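Local coordinates for protein Sqt1 (Chaetomium thermophilum, PDB 4ZOY) that probably acts as a dedicated WD40 beta-propeller chaperone that captures a nascent ribosomal protein during translation, as yeast Sqt1 does for Rpl10, at residues A206-D211 against F253-S258; F246-G251 against G267-Q272. All blocks are in the same frame, centred on the assembly; numbering follows the deposited sequence.

Interaction 1. Residues A206-D211 against F253-S258; sequences ATVSED and FSVAVS
V208 and V255 pack against each other, with CG1 of V208 4.0 Å from CB of V255 and the two isopropyl groups lying alongside each other and pointing opposite ways. V255 also reaches A206: its CG2, anti to the backbone N, stands 4.0 Å from A206 CB, while its CG1 comes within 3.8 Å of A206 O. The other branch of V208, CG2, lies 3.9 Å from S254 O. At the edge of the patch, CG of E210 approaches CE1 of F253 at 4.1 Å, with the carboxylate and ring planes 57° apart.

Around this first shell, A195 touches both V208 and V255, and V264 and V266 add further apolar contacts. The backbone segments run almost antiparallel, at 165°, but their axes stay 6.8 Å apart and they belong to different four-stranded sheets, 204-209 being second in one and 252-257 first in the next. On its far side strand 252-257 meets strand 331-336, where S254 OG bonds to I331 O. Just beyond the patch, a backbone hydrogen bond between S209 and L252 ties the two strands together. The contact is therefore a face-to-face seam between successive propeller blades, carried within the two segments by methyl packing.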
# COMPACT_ATOMS: atom_id res chain seq x y z
N ALA A 206 -4.97 -10.03 -6.43
CA ALA A 206 -6.34 -9.59 -6.21
C ALA A 206 -6.48 -8.11 -6.44
O ALA A 206 -5.75 -7.32 -5.84
CB ALA A 206 -6.79 -9.95 -4.81
N THR A 207 -7.39 -7.72 -7.32
CA THR A 207 -7.63 -6.30 -7.58
C THR A 207 -9.10 -5.96 -7.51
O THR A 207 -9.98 -6.81 -7.73
CB THR A 207 -7.06 -5.86 -8.95
OG1 THR A 207 -7.80 -6.48 -10.01
CG2 THR A 207 -5.58 -6.24 -9.06
N VAL A 208 -9.37 -4.71 -7.16
CA VAL A 208 -10.74 -4.24 -6.98
C VAL A 208 -10.96 -2.95 -7.74
O VAL A 208 -10.01 -2.28 -8.15
CB VAL A 208 -11.07 -4.01 -5.50
CG1 VAL A 208 -11.07 -5.34 -4.76
CG2 VAL A 208 -10.09 -3.02 -4.86
N SER A 209 -12.24 -2.60 -7.92
CA SER A 209 -12.62 -1.49 -8.79
C SER A 209 -13.78 -0.69 -8.23
O SER A 209 -14.60 -1.20 -7.47
CB SER A 209 -12.99 -2.04 -10.18
OG SER A 209 -13.53 -1.04 -11.03
N GLU A 210 -13.82 0.59 -8.62
CA GLU A 210 -14.98 1.45 -8.39
C GLU A 210 -16.27 0.83 -8.91
O GLU A 210 -17.35 1.15 -8.43
CB GLU A 210 -14.77 2.82 -9.05
CG GLU A 210 -13.74 3.68 -8.36
CD GLU A 210 -13.60 5.06 -8.98
OE1 GLU A 210 -14.41 5.43 -9.86
OE2 GLU A 210 -12.65 5.77 -8.59
N ASP A 211 -16.17 -0.06 -9.90
CA ASP A 211 -17.35 -0.68 -10.50
C ASP A 211 -17.88 -1.86 -9.67
O ASP A 211 -18.82 -2.54 -10.09
CB ASP A 211 -17.04 -1.12 -11.95
CG ASP A 211 -16.36 -2.49 -12.05
OD1 ASP A 211 -15.89 -3.05 -11.04
OD2 ASP A 211 -16.31 -3.01 -13.19
N PHE A 253 -12.48 -0.01 -2.79
CA PHE A 253 -11.36 0.93 -2.70
C PHE A 253 -10.11 0.35 -2.06
O PHE A 253 -9.04 0.97 -2.11
CB PHE A 253 -11.79 2.17 -1.92
CG PHE A 253 -12.97 2.87 -2.54
CD1 PHE A 253 -12.82 3.53 -3.75
CD2 PHE A 253 -14.21 2.84 -1.94
CE1 PHE A 253 -13.91 4.17 -4.34
CE2 PHE A 253 -15.30 3.48 -2.52
CZ PHE A 253 -15.14 4.14 -3.73
N SER A 254 -10.23 -0.83 -1.45
CA SER A 254 -9.09 -1.44 -0.77
C SER A 254 -9.17 -2.96 -0.83
O SER A 254 -10.25 -3.54 -1.00
CB SER A 254 -9.01 -0.96 0.69
OG SER A 254 -10.22 -1.23 1.38
N VAL A 255 -8.02 -3.61 -0.68
CA VAL A 255 -7.93 -5.06 -0.79
C VAL A 255 -6.69 -5.53 -0.04
O VAL A 255 -5.67 -4.84 -0.01
CB VAL A 255 -7.91 -5.50 -2.28
CG1 VAL A 255 -6.68 -4.97 -3.00
CG2 VAL A 255 -7.97 -7.03 -2.41
N ALA A 256 -6.80 -6.70 0.58
CA ALA A 256 -5.71 -7.31 1.32
C ALA A 256 -5.90 -8.82 1.30
O ALA A 256 -7.03 -9.33 1.29
CB ALA A 256 -5.64 -6.78 2.75
N VAL A 257 -4.79 -9.55 1.28
CA VAL A 257 -4.82 -11.01 1.31
C VAL A 257 -4.21 -11.51 2.63
O VAL A 257 -3.25 -10.94 3.12
CB VAL A 257 -4.07 -11.60 0.09
CG1 VAL A 257 -4.08 -13.12 0.15
CG2 VAL A 257 -4.70 -11.13 -1.21
N SER A 258 -4.81 -12.55 3.22
CA SER A 258 -4.36 -13.05 4.52
C SER A 258 -3.01 -13.74 4.43
O SER A 258 -2.59 -14.15 3.35
CB SER A 258 -5.41 -14.00 5.10
OG SER A 258 -5.46 -15.21 4.36

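Interaction 2. Residues F246-G251 against G267-Q272; sequences FAVEGG and GGAGGQ
V248 lays its CG1 over the start of the turn at A269, 3.5 Å from A269 O, and beside the amide of Q272, 3.7 Å from NE2. That branch is placed by chi1 of 173°, which puts CG1 anti to the backbone N, while CG2 packs on Q272 CB at 3.9 Å.

The direct polar link is between backbones: A269 N donates to G251 O at 3.0 Å, with an N-H...O angle of 158°. G268 CA adds a CA-H...O contact to the same oxygen, so G251 O is engaged twice. Next to it, A269 CB sits against the carbonyl of E249 and against G250 CA; a CB on G250 would clash with A269.

Two waters extend the contact through Q272. NE2 of Q272 donates to water 1 at 2.6 Å, and water 1 also accepts from E249 N. The same NE2 donates to water 2 at 2.8 Å, and water 2 in turn donates to E249 O and weakly to A269 O. An alanine in place of Q272 would keep CB against the V248 methyls but, lacking CD and NE2, would probably leave both waters without their amide donor and open a gap beside V248 CG1.

Each partner is shaped by its own turn. V248 to G251 form a type II beta turn closed by G251 N to V248 O, with G250 N also bonded to E212 OE2; in 267-272, G268 N to Q272 O and Q272 N to A269 O brace the connection between strands 263-268 and 273-277. The loop leading into the blade's first strand is thus fastened to the blade's hairpin turn by one direct backbone bond, valine packing and water bridges, a join in which two ordered waters complete polar contacts that protein atoms do not make directly.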
# COMPACT_ATOMS: atom_id res chain seq x y z
N PHE A 246 -22.31 -10.03 -2.68
CA PHE A 246 -20.98 -9.43 -2.74
C PHE A 246 -21.02 -7.93 -2.98
O PHE A 246 -20.14 -7.20 -2.52
CB PHE A 246 -20.16 -10.09 -3.86
CG PHE A 246 -18.78 -9.52 -3.99
CD1 PHE A 246 -17.82 -9.80 -3.03
CD2 PHE A 246 -18.45 -8.68 -5.05
CE1 PHE A 246 -16.56 -9.28 -3.11
CE2 PHE A 246 -17.15 -8.15 -5.14
CZ PHE A 246 -16.22 -8.45 -4.16
N ALA A 247 -22.03 -7.48 -3.72
CA ALA A 247 -22.09 -6.11 -4.22
C ALA A 247 -21.99 -5.06 -3.13
O ALA A 247 -22.77 -5.05 -2.17
CB ALA A 247 -23.37 -5.91 -5.02
N VAL A 248 -21.03 -4.16 -3.27
CA VAL A 248 -20.89 -3.03 -2.37
C VAL A 248 -21.23 -1.76 -3.13
O VAL A 248 -20.42 -1.26 -3.91
CB VAL A 248 -19.47 -2.93 -1.77
CG1 VAL A 248 -19.31 -1.65 -0.96
CG2 VAL A 248 -19.19 -4.13 -0.90
N GLU A 249 -22.43 -1.24 -2.93
CA GLU A 249 -22.87 -0.07 -3.68
C GLU A 249 -21.97 1.14 -3.41
O GLU A 249 -21.76 1.52 -2.25
CB GLU A 249 -24.33 0.28 -3.34
CG GLU A 249 -24.88 1.43 -4.17
CD GLU A 249 -26.38 1.59 -4.04
OE1 GLU A 249 -26.93 1.23 -2.98
OE2 GLU A 249 -27.02 2.06 -5.01
N GLY A 250 -21.44 1.71 -4.48
CA GLY A 250 -20.56 2.86 -4.38
C GLY A 250 -19.12 2.50 -4.68
O GLY A 250 -18.28 3.38 -4.86
N GLY A 251 -18.83 1.21 -4.73
CA GLY A 251 -17.52 0.76 -5.18
C GLY A 251 -16.58 0.17 -4.14
O GLY A 251 -16.81 0.25 -2.94
N GLY A 267 -12.56 -3.87 0.70
CA GLY A 267 -13.19 -2.81 1.47
C GLY A 267 -13.72 -1.76 0.53
O GLY A 267 -13.12 -1.46 -0.50
N GLY A 268 -14.88 -1.20 0.86
CA GLY A 268 -15.48 -0.25 -0.04
C GLY A 268 -16.38 0.77 0.61
O GLY A 268 -16.24 1.09 1.78
N ALA A 269 -17.31 1.28 -0.18
CA ALA A 269 -18.22 2.33 0.26
C ALA A 269 -19.07 1.90 1.45
O ALA A 269 -19.33 0.72 1.65
CB ALA A 269 -19.11 2.77 -0.90
N GLY A 270 -19.51 2.88 2.24
CA GLY A 270 -20.44 2.62 3.32
C GLY A 270 -19.86 1.84 4.48
O GLY A 270 -20.60 1.35 5.34
N GLY A 271 -18.55 1.70 4.51
CA GLY A 271 -17.90 0.94 5.56
C GLY A 271 -17.90 -0.56 5.32
O GLY A 271 -17.56 -1.32 6.22
N GLN A 272 -18.28 -0.98 4.12
CA GLN A 272 -18.46 -2.42 3.89
C GLN A 272 -17.15 -3.13 3.63
O GLN A 272 -16.26 -2.61 2.95
CB GLN A 272 -19.41 -2.66 2.73
CG GLN A 272 -20.85 -2.25 3.03
CD GLN A 272 -21.83 -2.86 2.05
OE1 GLN A 272 -22.10 -4.06 2.10
NE2 GLN A 272 -22.35 -2.04 1.15
O HOH W 1 -24.14 -2.34 -0.71
O HOH W 2 -22.31 0.67 0.39

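How the interactions relate
Interactions 1 and 2 meet in the sheet that contains strands 252-257 and 263-268, their centres about 11 Å apart. Interaction 1 lies nearer the centre of the chain and joins this blade to the preceding one; interaction 2 lies farther out, about 19 Å from that centre, and stays at one end of the blade. Both are partly buried, but the inner seam relies on apolar side chains, whereas the outer join uses glycine-rich backbone and water. F253 and S254 couple them: both face G267 in a classic beta bulge, and the F253 ring, touched by E210 in interaction 1, also packs on G268 and A269.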